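Serine-rich secreted cell wall anchored (LPXTG-motif ) protein (Lactobacillus reuteri ATCC 53608, PDB 5NXK) probably acts as a cell-wall-anchored adhesin, its beta-solenoid binding region helping the gut bacterium attach to its host. Local coordinates at residues L10-T20 and I34-I45; I1-L10 and T21-N32. One frame throughout, in Å; residues are numbered along the deposited sequence.

Interaction 1 of 2, residues L10-T20 and I34-I45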
loop_
_atom_site.group_PDB
_atom_site.type_symbol
_atom_site.label_atom_id
_atom_site.label_comp_id
_atom_site.label_asym_id
_atom_site.label_seq_id
_atom_site.Cartn_x
_atom_site.Cartn_y
_atom_site.Cartn_z
ATOM N N LEU A 10 -7.779 23.187 -0.397
ATOM C CA LEU A 10 -7.261 21.935 0.157
ATOM C C LEU A 10 -5.805 22.114 0.584
ATOM O O LEU A 10 -5.395 21.665 1.656
ATOM C CB LEU A 10 -7.381 20.790 -0.847
ATOM C CG LEU A 10 -6.918 19.424 -0.323
ATOM C CD1 LEU A 10 -7.705 19.029 0.936
ATOM C CD2 LEU A 10 -7.060 18.358 -1.406
ATOM N N LYS A 11 -5.027 22.757 -0.281
ATOM C CA LYS A 11 -3.629 23.041 -0.013
ATOM C C LYS A 11 -3.485 23.868 1.251
ATOM O O LYS A 11 -2.654 23.561 2.114
ATOM C CB LYS A 11 -2.989 23.767 -1.196
ATOM C CG LYS A 11 -1.556 24.198 -0.930
ATOM C CD LYS A 11 -0.941 24.909 -2.130
ATOM C CE LYS A 11 0.445 25.445 -1.786
ATOM N NZ LYS A 11 1.045 26.231 -2.900
ATOM N N ALA A 12 -4.296 24.916 1.361
ATOM C CA ALA A 12 -4.227 25.787 2.527
ATOM C C ALA A 12 -4.551 25.009 3.803
ATOM O O ALA A 12 -3.839 25.125 4.794
ATOM C CB ALA A 12 -5.180 26.980 2.362
ATOM N N ALA A 13 -5.583 24.174 3.757
ATOM C CA ALA A 13 -5.983 23.412 4.939
ATOM C C ALA A 13 -4.912 22.392 5.348
ATOM O O ALA A 13 -4.606 22.234 6.534
ATOM C CB ALA A 13 -7.298 22.710 4.685
ATOM N N LEU A 14 -4.348 21.701 4.362
ATOM C CA LEU A 14 -3.327 20.693 4.632
ATOM C C LEU A 14 -2.021 21.320 5.121
ATOM O O LEU A 14 -1.288 20.710 5.897
ATOM C CB LEU A 14 -3.061 19.849 3.386
ATOM C CG LEU A 14 -4.178 18.885 2.980
ATOM C CD1 LEU A 14 -3.839 18.220 1.651
ATOM C CD2 LEU A 14 -4.441 17.854 4.055
ATOM N N ARG A 15 -1.731 22.542 4.683
ATOM C CA ARG A 15 -0.472 23.163 5.069
ATOM C C ARG A 15 -0.625 23.965 6.352
ATOM O O ARG A 15 0.337 24.566 6.837
ATOM C CB ARG A 15 0.072 24.045 3.942
ATOM C CG ARG A 15 0.581 23.234 2.756
ATOM C CD ARG A 15 1.110 24.118 1.643
ATOM N NE ARG A 15 2.168 25.000 2.129
ATOM C CZ ARG A 15 3.442 24.641 2.259
ATOM N NH1 ARG A 15 3.823 23.404 1.956
ATOM N NH2 ARG A 15 4.334 25.515 2.711
ATOM N N ASP A 16 -1.821 23.923 6.930
ATOM C CA ASP A 16 -2.095 24.650 8.164
ATOM C C ASP A 16 -1.949 23.681 9.328
ATOM O O ASP A 16 -2.763 22.780 9.502
ATOM C CB ASP A 16 -3.500 25.261 8.128
ATOM C CG ASP A 16 -3.859 26.044 9.398
ATOM O OD1 ASP A 16 -3.277 25.808 10.484
ATOM O OD2 ASP A 16 -4.761 26.902 9.299
ATOM N N ALA A 17 -0.923 23.915 10.142
ATOM C CA ALA A 17 -0.479 22.969 11.168
ATOM C C ALA A 17 -1.492 22.756 12.290
ATOM O O ALA A 17 -1.350 21.832 13.083
ATOM C CB ALA A 17 0.851 23.428 11.751
ATOM N N SER A 18 -2.497 23.622 12.368
ATOM C CA SER A 18 -3.523 23.513 13.405
ATOM C C SER A 18 -4.758 22.753 12.907
ATOM O O SER A 18 -5.654 22.418 13.683
ATOM C CB SER A 18 -3.909 24.916 13.895
ATOM O OG SER A 18 -5.185 24.936 14.506
ATOM N N ILE A 19 -4.799 22.473 11.607
ATOM C CA ILE A 19 -5.960 21.819 11.005
ATOM C C ILE A 19 -5.892 20.303 11.188
ATOM O O ILE A 19 -4.866 19.682 10.881
ATOM C CB ILE A 19 -6.084 22.158 9.500
ATOM C CG1 ILE A 19 -6.432 23.637 9.320
ATOM C CG2 ILE A 19 -7.188 21.343 8.854
ATOM C CD1 ILE A 19 -7.731 24.041 9.989
ATOM N N THR A 20 -6.963 19.734 11.742
ATOM C CA THR A 20 -7.054 18.294 11.969
ATOM C C THR A 20 -8.150 17.602 11.133
ATOM O O THR A 20 -8.043 16.413 10.834
ATOM C CB THR A 20 -7.315 17.964 13.463
ATOM O OG1 THR A 20 -8.589 18.475 13.869
ATOM C CG2 THR A 20 -6.212 18.537 14.337
ATOM N N ILE A 34 0.829 18.666 -3.122
ATOM C CA ILE A 34 0.748 19.429 -1.880
ATOM C C ILE A 34 1.706 18.829 -0.854
ATOM O O ILE A 34 1.592 17.652 -0.532
ATOM C CB ILE A 34 -0.678 19.417 -1.302
ATOM C CG1 ILE A 34 -1.648 20.160 -2.220
ATOM C CG2 ILE A 34 -0.696 20.039 0.080
ATOM C CD1 ILE A 34 -3.102 19.981 -1.815
ATOM N N THR A 35 2.635 19.623 -0.326
ATOM C CA THR A 35 3.580 19.099 0.658
ATOM C C THR A 35 3.171 19.429 2.089
ATOM O O THR A 35 2.826 20.561 2.401
ATOM C CB THR A 35 5.013 19.631 0.424
ATOM O OG1 THR A 35 5.517 19.143 -0.827
ATOM C CG2 THR A 35 5.945 19.167 1.538
ATOM N N ILE A 36 3.216 18.413 2.943
ATOM C CA ILE A 36 3.010 18.549 4.371
ATOM C C ILE A 36 4.335 18.267 5.067
ATOM O O ILE A 36 4.827 17.138 5.056
ATOM C CB ILE A 36 1.950 17.571 4.898
ATOM C CG1 ILE A 36 0.672 17.642 4.057
ATOM C CG2 ILE A 36 1.703 17.808 6.391
ATOM C CD1 ILE A 36 -0.409 16.669 4.506
ATOM N N ASN A 37 4.913 19.294 5.680
ATOM C CA ASN A 37 6.218 19.150 6.313
ATOM C C ASN A 37 6.350 20.037 7.540
ATOM O O ASN A 37 7.434 20.541 7.844
ATOM C CB ASN A 37 7.343 19.452 5.319
ATOM C CG ASN A 37 7.288 20.872 4.775
ATOM O OD1 ASN A 37 6.416 21.661 5.138
ATOM N ND2 ASN A 37 8.249 21.209 3.925
ATOM N N ASN A 38 5.238 20.241 8.230
ATOM C CA ASN A 38 5.212 21.170 9.347
ATOM C C ASN A 38 4.999 20.501 10.697
ATOM O O ASN A 38 4.304 21.044 11.559
ATOM C CB ASN A 38 4.146 22.244 9.084
ATOM C CG ASN A 38 2.754 21.666 8.878
ATOM O OD1 ASN A 38 2.574 20.452 8.782
ATOM N ND2 ASN A 38 1.769 22.547 8.741
ATOM N N GLY A 39 5.615 19.331 10.877
ATOM C CA GLY A 39 5.736 18.707 12.185
ATOM C C GLY A 39 4.719 17.620 12.465
ATOM O O GLY A 39 4.265 16.929 11.544
ATOM N N ASN A 40 4.386 17.449 13.746
ATOM C CA ASN A 40 3.365 16.497 14.155
ATOM C C ASN A 40 2.018 16.910 13.589
ATOM O O ASN A 40 1.603 18.053 13.745
ATOM C CB ASN A 40 3.267 16.401 15.685
ATOM C CG ASN A 40 4.489 15.736 16.320
ATOM O OD1 ASN A 40 5.069 14.803 15.761
ATOM N ND2 ASN A 40 4.880 16.221 17.502
ATOM N N ARG A 41 1.347 15.984 12.913
ATOM C CA ARG A 41 0.048 16.266 12.311
ATOM C C ARG A 41 -0.871 15.078 12.488
ATOM O O ARG A 41 -0.456 13.924 12.373
ATOM C CB ARG A 41 0.172 16.609 10.823
ATOM C CG ARG A 41 0.903 17.916 10.522
ATOM C CD ARG A 41 0.171 19.149 11.080
ATOM N NE ARG A 41 -1.171 19.350 10.522
ATOM C CZ ARG A 41 -1.411 19.846 9.309
ATOM N NH1 ARG A 41 -0.400 20.169 8.513
ATOM N NH2 ARG A 41 -2.660 20.008 8.880
ATOM N N ASN A 42 -2.118 15.382 12.809
ATOM C CA ASN A 42 -3.187 14.406 12.838
ATOM C C ASN A 42 -4.302 14.903 11.922
ATOM O O ASN A 42 -5.057 15.798 12.287
ATOM C CB ASN A 42 -3.676 14.217 14.274
ATOM C CG ASN A 42 -4.880 13.308 14.371
ATOM O OD1 ASN A 42 -5.027 12.359 13.602
ATOM N ND2 ASN A 42 -5.763 13.604 15.323
ATOM N N ILE A 43 -4.411 14.316 10.734
ATOM C CA ILE A 43 -5.279 14.865 9.695
ATOM C C ILE A 43 -6.293 13.851 9.200
ATOM O O ILE A 43 -5.939 12.716 8.863
ATOM C CB ILE A 43 -4.468 15.355 8.474
ATOM C CG1 ILE A 43 -3.451 16.428 8.883
ATOM C CG2 ILE A 43 -5.396 15.862 7.377
ATOM C CD1 ILE A 43 -2.437 16.760 7.785
ATOM N N THR A 44 -7.555 14.265 9.161
ATOM C CA THR A 44 -8.613 13.440 8.607
ATOM C C THR A 44 -9.318 14.160 7.477
ATOM O O THR A 44 -9.847 15.259 7.665
ATOM C CB THR A 44 -9.644 13.059 9.677
ATOM O OG1 THR A 44 -8.983 12.355 10.734
ATOM C CG2 THR A 44 -10.738 12.178 9.076
ATOM N N ILE A 45 -9.318 13.548 6.303
ATOM C CA ILE A 45 -10.081 14.075 5.191
ATOM C C ILE A 45 -11.375 13.313 5.051
ATOM O O ILE A 45 -11.369 12.112 4.764
ATOM C CB ILE A 45 -9.321 13.985 3.857
ATOM C CG1 ILE A 45 -8.007 14.759 3.927
ATOM C CG2 ILE A 45 -10.205 14.496 2.714
ATOM C CD1 ILE A 45 -7.254 14.785 2.601
HETATM O O HOH W 1 -3.195 18.197 12.496
HETATM O O HOH W 2 -7.627 13.912 12.246
#
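Arg41 reaches from its strand to grip the backbone at the end of helix 7-14 and in the turn after it. Arg41 NH1 gives a fairly straight bond to Leu14 O (2.8 Å, 160° at the hydrogen). Arg41 NH2 gives one to Ile19 O (3.0 Å), and both acceptors lie close to the guanidinium plane. The side chain is bent at chi2 and chi3, which brings the guanidinium to the backbone of residues 14-19. Asn38 OD1 takes a further bond from NH1, in the carbonyl plane on a lone pair. Water 1 accepts from NE and from Asn42 N and donates to Ile19 O. The guanidinium is thus held at its edge by several partners, which should fix its rotation. Asp16 C and Ala17 CA lie above one face near its rim, and Ile43 CD1 above the rim of the opposite face. The turn itself, a type I turn from Asp16 to Ile19, is braced by an Asx turn in which Asp16 OD1 accepts from Ser18 N.

Two other polar links are simpler. Thr44 N bonds to Thr20 O (2.8 Å). Arg15 NH1 bonds weakly to Thr35 O.

The apolar contacts centre on Leu14. Leu14 CD1 meets Ile34 CG2 at 4.0 Å, and Leu14 CD2 meets Ile43 CG2 at 4.0 Å. Both isoleucines cross the leucine at about a right angle. Ile34 CD1 lies against the helix backbone, 3.6 Å from Lys11 CA, and also touches Leu10 CG.

Helix 10-14 runs nearly parallel to strand 34-36, at 7° and 8.6 Å between axes. The helix covers the end of the beta-solenoid interior, as N-terminal caps of such folds commonly do. Leu14 also touches Ile61 of strand 61-63 and Ile22 of strand 21-24. Ile43 packs on Leu74 of strand 71-77.

Interaction 2 of 2, residues I1-L10 and T21-N32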
loop_
_atom_site.group_PDB
_atom_site.type_symbol
_atom_site.label_atom_id
_atom_site.label_comp_id
_atom_site.label_asym_id
_atom_site.label_seq_id
_atom_site.Cartn_x
_atom_site.Cartn_y
_atom_site.Cartn_z
ATOM N N ILE A 1 -14.473 20.504 10.982
ATOM C CA ILE A 1 -14.095 21.852 11.388
ATOM C C ILE A 1 -13.176 22.476 10.315
ATOM O O ILE A 1 -12.179 23.114 10.642
ATOM C CB ILE A 1 -13.405 21.857 12.803
ATOM C CG1 ILE A 1 -14.235 21.081 13.833
ATOM C CG2 ILE A 1 -13.163 23.287 13.342
ATOM C CD1 ILE A 1 -13.821 21.337 15.281
ATOM N N GLU A 2 -13.514 22.248 9.040
ATOM C CA GLU A 2 -12.925 22.947 7.875
ATOM C C GLU A 2 -13.363 22.326 6.551
ATOM O O GLU A 2 -13.026 21.183 6.245
ATOM C CB GLU A 2 -11.396 22.962 7.928
ATOM C CG GLU A 2 -10.744 23.758 6.810
ATOM C CD GLU A 2 -10.634 25.247 7.132
ATOM O OE1 GLU A 2 -10.417 25.598 8.317
ATOM O OE2 GLU A 2 -10.748 26.070 6.197
ATOM N N GLU A 3 -14.061 23.121 5.747
ATOM C CA GLU A 3 -14.588 22.681 4.460
ATOM C C GLU A 3 -13.793 23.206 3.254
ATOM O O GLU A 3 -13.421 24.381 3.218
ATOM C CB GLU A 3 -16.053 23.091 4.383
ATOM C CG GLU A 3 -16.821 22.626 5.627
ATOM C CD GLU A 3 -18.325 22.842 5.548
ATOM O OE1 GLU A 3 -18.793 23.547 4.625
ATOM O OE2 GLU A 3 -19.041 22.311 6.429
ATOM N N VAL A 4 -13.509 22.343 2.279
ATOM C CA VAL A 4 -12.697 22.752 1.126
ATOM C C VAL A 4 -13.363 22.340 -0.185
ATOM O O VAL A 4 -13.997 21.280 -0.270
ATOM C CB VAL A 4 -11.243 22.167 1.183
ATOM C CG1 VAL A 4 -10.460 22.688 2.400
ATOM C CG2 VAL A 4 -11.257 20.642 1.146
ATOM N N SER A 5 -13.207 23.174 -1.215
ATOM C CA SER A 5 -13.887 22.934 -2.477
ATOM C C SER A 5 -12.973 22.971 -3.696
ATOM O O SER A 5 -13.436 22.756 -4.823
ATOM C CB SER A 5 -15.002 23.967 -2.665
ATOM O OG SER A 5 -16.005 23.797 -1.681
ATOM N N ASN A 6 -11.686 23.240 -3.491
ATOM C CA ASN A 6 -10.763 23.276 -4.623
ATOM C C ASN A 6 -9.315 23.112 -4.195
ATOM O O ASN A 6 -9.028 22.981 -3.009
ATOM C CB ASN A 6 -10.938 24.579 -5.413
ATOM C CG ASN A 6 -10.667 25.812 -4.573
ATOM O OD1 ASN A 6 -9.696 25.865 -3.814
ATOM N ND2 ASN A 6 -11.539 26.806 -4.689
ATOM N N GLU A 7 -8.410 23.121 -5.172
ATOM C CA GLU A 7 -7.004 22.844 -4.913
ATOM C C GLU A 7 -6.402 23.811 -3.902
ATOM O O GLU A 7 -5.742 23.388 -2.959
ATOM C CB GLU A 7 -6.204 22.870 -6.219
ATOM C CG GLU A 7 -4.698 22.735 -6.013
ATOM C CD GLU A 7 -3.952 22.364 -7.291
ATOM O OE1 GLU A 7 -4.516 22.523 -8.400
ATOM O OE2 GLU A 7 -2.805 21.877 -7.183
ATOM N N GLU A 8 -6.630 25.108 -4.090
ATOM C CA GLU A 8 -6.036 26.108 -3.203
ATOM C C GLU A 8 -6.563 25.984 -1.773
ATOM O O GLU A 8 -5.794 26.112 -0.813
ATOM C CB GLU A 8 -6.297 27.523 -3.732
ATOM C CG GLU A 8 -5.454 27.912 -4.938
ATOM C CD GLU A 8 -3.966 27.639 -4.746
ATOM O OE1 GLU A 8 -3.386 28.113 -3.744
ATOM O OE2 GLU A 8 -3.371 26.950 -5.607
ATOM N N GLU A 9 -7.859 25.716 -1.618
ATOM C CA GLU A 9 -8.406 25.546 -0.269
ATOM C C GLU A 9 -7.883 24.258 0.384
ATOM O O GLU A 9 -7.563 24.239 1.582
ATOM C CB GLU A 9 -9.939 25.540 -0.305
ATOM C CG GLU A 9 -10.561 26.893 -0.677
ATOM C CD GLU A 9 -12.075 26.844 -0.901
ATOM O OE1 GLU A 9 -12.680 25.756 -0.829
ATOM O OE2 GLU A 9 -12.668 27.920 -1.145
ATOM N N LEU A 10 -7.779 23.187 -0.397
ATOM C CA LEU A 10 -7.261 21.935 0.157
ATOM C C LEU A 10 -5.805 22.114 0.584
ATOM O O LEU A 10 -5.395 21.665 1.656
ATOM C CB LEU A 10 -7.381 20.790 -0.847
ATOM C CG LEU A 10 -6.918 19.424 -0.323
ATOM C CD1 LEU A 10 -7.705 19.029 0.936
ATOM C CD2 LEU A 10 -7.060 18.358 -1.406
ATOM N N THR A 21 -9.205 18.334 10.777
ATOM C CA THR A 21 -10.321 17.733 10.052
ATOM C C THR A 21 -10.697 18.554 8.817
ATOM O O THR A 21 -10.819 19.780 8.878
ATOM C CB THR A 21 -11.554 17.563 10.961
ATOM O OG1 THR A 21 -11.169 16.887 12.165
ATOM C CG2 THR A 21 -12.632 16.760 10.251
ATOM N N ILE A 22 -10.843 17.870 7.688
ATOM C CA ILE A 22 -11.114 18.517 6.410
ATOM C C ILE A 22 -12.267 17.800 5.719
ATOM O O ILE A 22 -12.262 16.566 5.636
ATOM C CB ILE A 22 -9.852 18.502 5.511
ATOM C CG1 ILE A 22 -8.707 19.259 6.183
ATOM C CG2 ILE A 22 -10.140 19.046 4.116
ATOM C CD1 ILE A 22 -7.395 19.105 5.470
ATOM N N LYS A 23 -13.271 18.549 5.265
ATOM C CA LYS A 23 -14.407 17.964 4.554
ATOM C C LYS A 23 -14.424 18.436 3.112
ATOM O O LYS A 23 -14.376 19.638 2.856
ATOM C CB LYS A 23 -15.744 18.337 5.202
ATOM C CG LYS A 23 -16.023 17.708 6.549
ATOM C CD LYS A 23 -17.498 17.870 6.904
ATOM C CE LYS A 23 -18.381 17.359 5.775
ATOM N NZ LYS A 23 -19.827 17.312 6.145
ATOM N N LEU A 24 -14.506 17.498 2.174
ATOM C CA LEU A 24 -14.624 17.851 0.764
ATOM C C LEU A 24 -16.063 18.260 0.481
ATOM O O LEU A 24 -16.995 17.544 0.844
ATOM C CB LEU A 24 -14.214 16.679 -0.139
ATOM C CG LEU A 24 -12.843 16.048 0.135
ATOM C CD1 LEU A 24 -12.526 14.904 -0.840
ATOM C CD2 LEU A 24 -11.755 17.119 0.083
ATOM N N LYS A 25 -16.243 19.421 -0.141
ATOM C CA LYS A 25 -17.577 19.891 -0.517
ATOM C C LYS A 25 -17.779 19.717 -2.016
ATOM O O LYS A 25 -18.854 19.982 -2.546
ATOM C CB LYS A 25 -17.772 21.362 -0.133
ATOM C CG LYS A 25 -17.633 21.641 1.357
ATOM C CD LYS A 25 -18.532 20.745 2.190
ATOM C CE LYS A 25 -19.988 21.144 2.086
ATOM N NZ LYS A 25 -20.845 20.139 2.782
ATOM N N ASN A 26 -16.725 19.274 -2.692
ATOM C CA ASN A 26 -16.728 19.134 -4.141
ATOM C C ASN A 26 -15.575 18.231 -4.578
ATOM O O ASN A 26 -14.630 17.998 -3.813
ATOM C CB ASN A 26 -16.607 20.522 -4.799
ATOM C CG ASN A 26 -16.939 20.510 -6.291
ATOM O OD1 ASN A 26 -17.364 19.493 -6.843
ATOM N ND2 ASN A 26 -16.759 21.657 -6.944
ATOM N N ASN A 27 -15.648 17.716 -5.797
ATOM C CA ASN A 27 -14.507 17.008 -6.358
ATOM C C ASN A 27 -13.361 17.976 -6.565
ATOM O O ASN A 27 -13.571 19.108 -6.989
ATOM C CB ASN A 27 -14.863 16.332 -7.679
ATOM C CG ASN A 27 -16.055 15.425 -7.562
ATOM O OD1 ASN A 27 -16.165 14.647 -6.619
ATOM N ND2 ASN A 27 -16.964 15.515 -8.526
ATOM N N ILE A 28 -12.145 17.524 -6.302
ATOM C CA ILE A 28 -11.000 18.406 -6.403
ATOM C C ILE A 28 -9.971 17.861 -7.379
ATOM O O ILE A 28 -9.592 16.684 -7.310
ATOM C CB ILE A 28 -10.345 18.607 -5.028
ATOM C CG1 ILE A 28 -11.363 19.250 -4.072
ATOM C CG2 ILE A 28 -9.087 19.452 -5.160
ATOM C CD1 ILE A 28 -10.796 19.699 -2.762
ATOM N N THR A 29 -9.510 18.722 -8.280
ATOM C CA THR A 29 -8.413 18.361 -9.167
ATOM C C THR A 29 -7.142 19.103 -8.773
ATOM O O THR A 29 -7.128 20.335 -8.697
ATOM C CB THR A 29 -8.739 18.670 -10.632
ATOM O OG1 THR A 29 -9.886 17.917 -11.035
ATOM C CG2 THR A 29 -7.560 18.303 -11.523
ATOM N N LEU A 30 -6.074 18.347 -8.543
ATOM C CA LEU A 30 -4.792 18.917 -8.153
ATOM C C LEU A 30 -3.821 18.970 -9.331
ATOM O O LEU A 30 -3.415 17.930 -9.860
ATOM C CB LEU A 30 -4.164 18.108 -7.008
ATOM C CG LEU A 30 -5.028 17.831 -5.774
ATOM C CD1 LEU A 30 -4.278 16.948 -4.782
ATOM C CD2 LEU A 30 -5.457 19.131 -5.122
ATOM N N ASN A 31 -3.449 20.181 -9.735
ATOM C CA ASN A 31 -2.445 20.363 -10.779
ATOM C C ASN A 31 -1.035 20.346 -10.194
ATOM O O ASN A 31 -0.042 20.167 -10.908
ATOM C CB ASN A 31 -2.693 21.669 -11.530
ATOM C CG ASN A 31 -4.048 21.691 -12.219
ATOM O OD1 ASN A 31 -4.921 22.484 -11.868
ATOM N ND2 ASN A 31 -4.237 20.800 -13.185
ATOM N N ASN A 32 -0.959 20.504 -8.880
ATOM C CA ASN A 32 0.319 20.476 -8.191
ATOM C C ASN A 32 0.287 19.490 -7.027
ATOM O O ASN A 32 -0.785 19.181 -6.509
ATOM C CB ASN A 32 0.643 21.875 -7.675
ATOM C CG ASN A 32 0.739 22.888 -8.789
ATOM O OD1 ASN A 32 1.703 22.901 -9.551
ATOM N ND2 ASN A 32 -0.296 23.715 -8.924
HETATM O O HOH W 3 -12.785 22.295 -7.667
HETATM O O HOH W 4 -6.781 22.756 -9.889
#
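Strands 3-4 and 21-24 pair in parallel at the N-terminal edge of a solenoid sheet, and helix 7-14 connects them. Lys23 N bonds to Glu2 O (2.8 Å), Val4 N to Lys23 O (2.9 Å) and Lys25 N to Val4 O (2.9 Å). Strand 3-4 is the outermost strand of the sheet at this end.

Val4 points into the interior. Val4 CG2 touches Ile22 CG2 at 3.6 Å and Leu24 CD2 at 3.7 Å. Glu3 is on the other face, where its side chain crosses that of Lys25 at a slant, with OE1 against Lys25 CD and CE. The two charges are near but do not form a salt bridge.

This is a beta-alpha-beta unit, and its helix starts with a cap: Asn6 OD1 accepts from Glu9 N. Ile28 packs against that start, with Ile28 CD1 3.7 Å from Asn6 N and CG2 near Glu7 N. Leu10 CD2 meets Leu30 CD2 at 4.1 Å, roughly at a right angle.

Glu7 holds the loop that follows strand 28-30. Its CG is anti to the backbone N (chi1 174°) and the chain is extended, which takes the carboxylate to Asn31 and Asn32. Glu7 OE1 accepts from Asn31 N (2.9 Å, 174° at the hydrogen), on the syn side but 34° out of the carboxylate plane. OE2 accepts from Asn32 N through its syn lone pair.

Interactions 1 and 2 lie side by side at the N-terminal end of the solenoid, their centres about 12 Å apart. They share Leu10, and helix 7-14 serves both. Their segments alternate along the chain. Strands 21-24 and 41-46 are neighbours in one sheet, where Ile22 N and Thr44 O, 2.8 Å apart, probably form a hydrogen bond. In the interior, Ile22 CD1 packs against Leu14 CD2 (3.5 Å) and Ala13 CB (3.7 Å). Ile19 CD1 also touches Glu2 OE1 at 3.5 Å. Strand 28-30 of interaction 2 is followed in the chain, after a short loop, by strand 34-36 of interaction 1. The centres of interactions 1 and 2 lie about 21 and 23 Å from the centre of the chain.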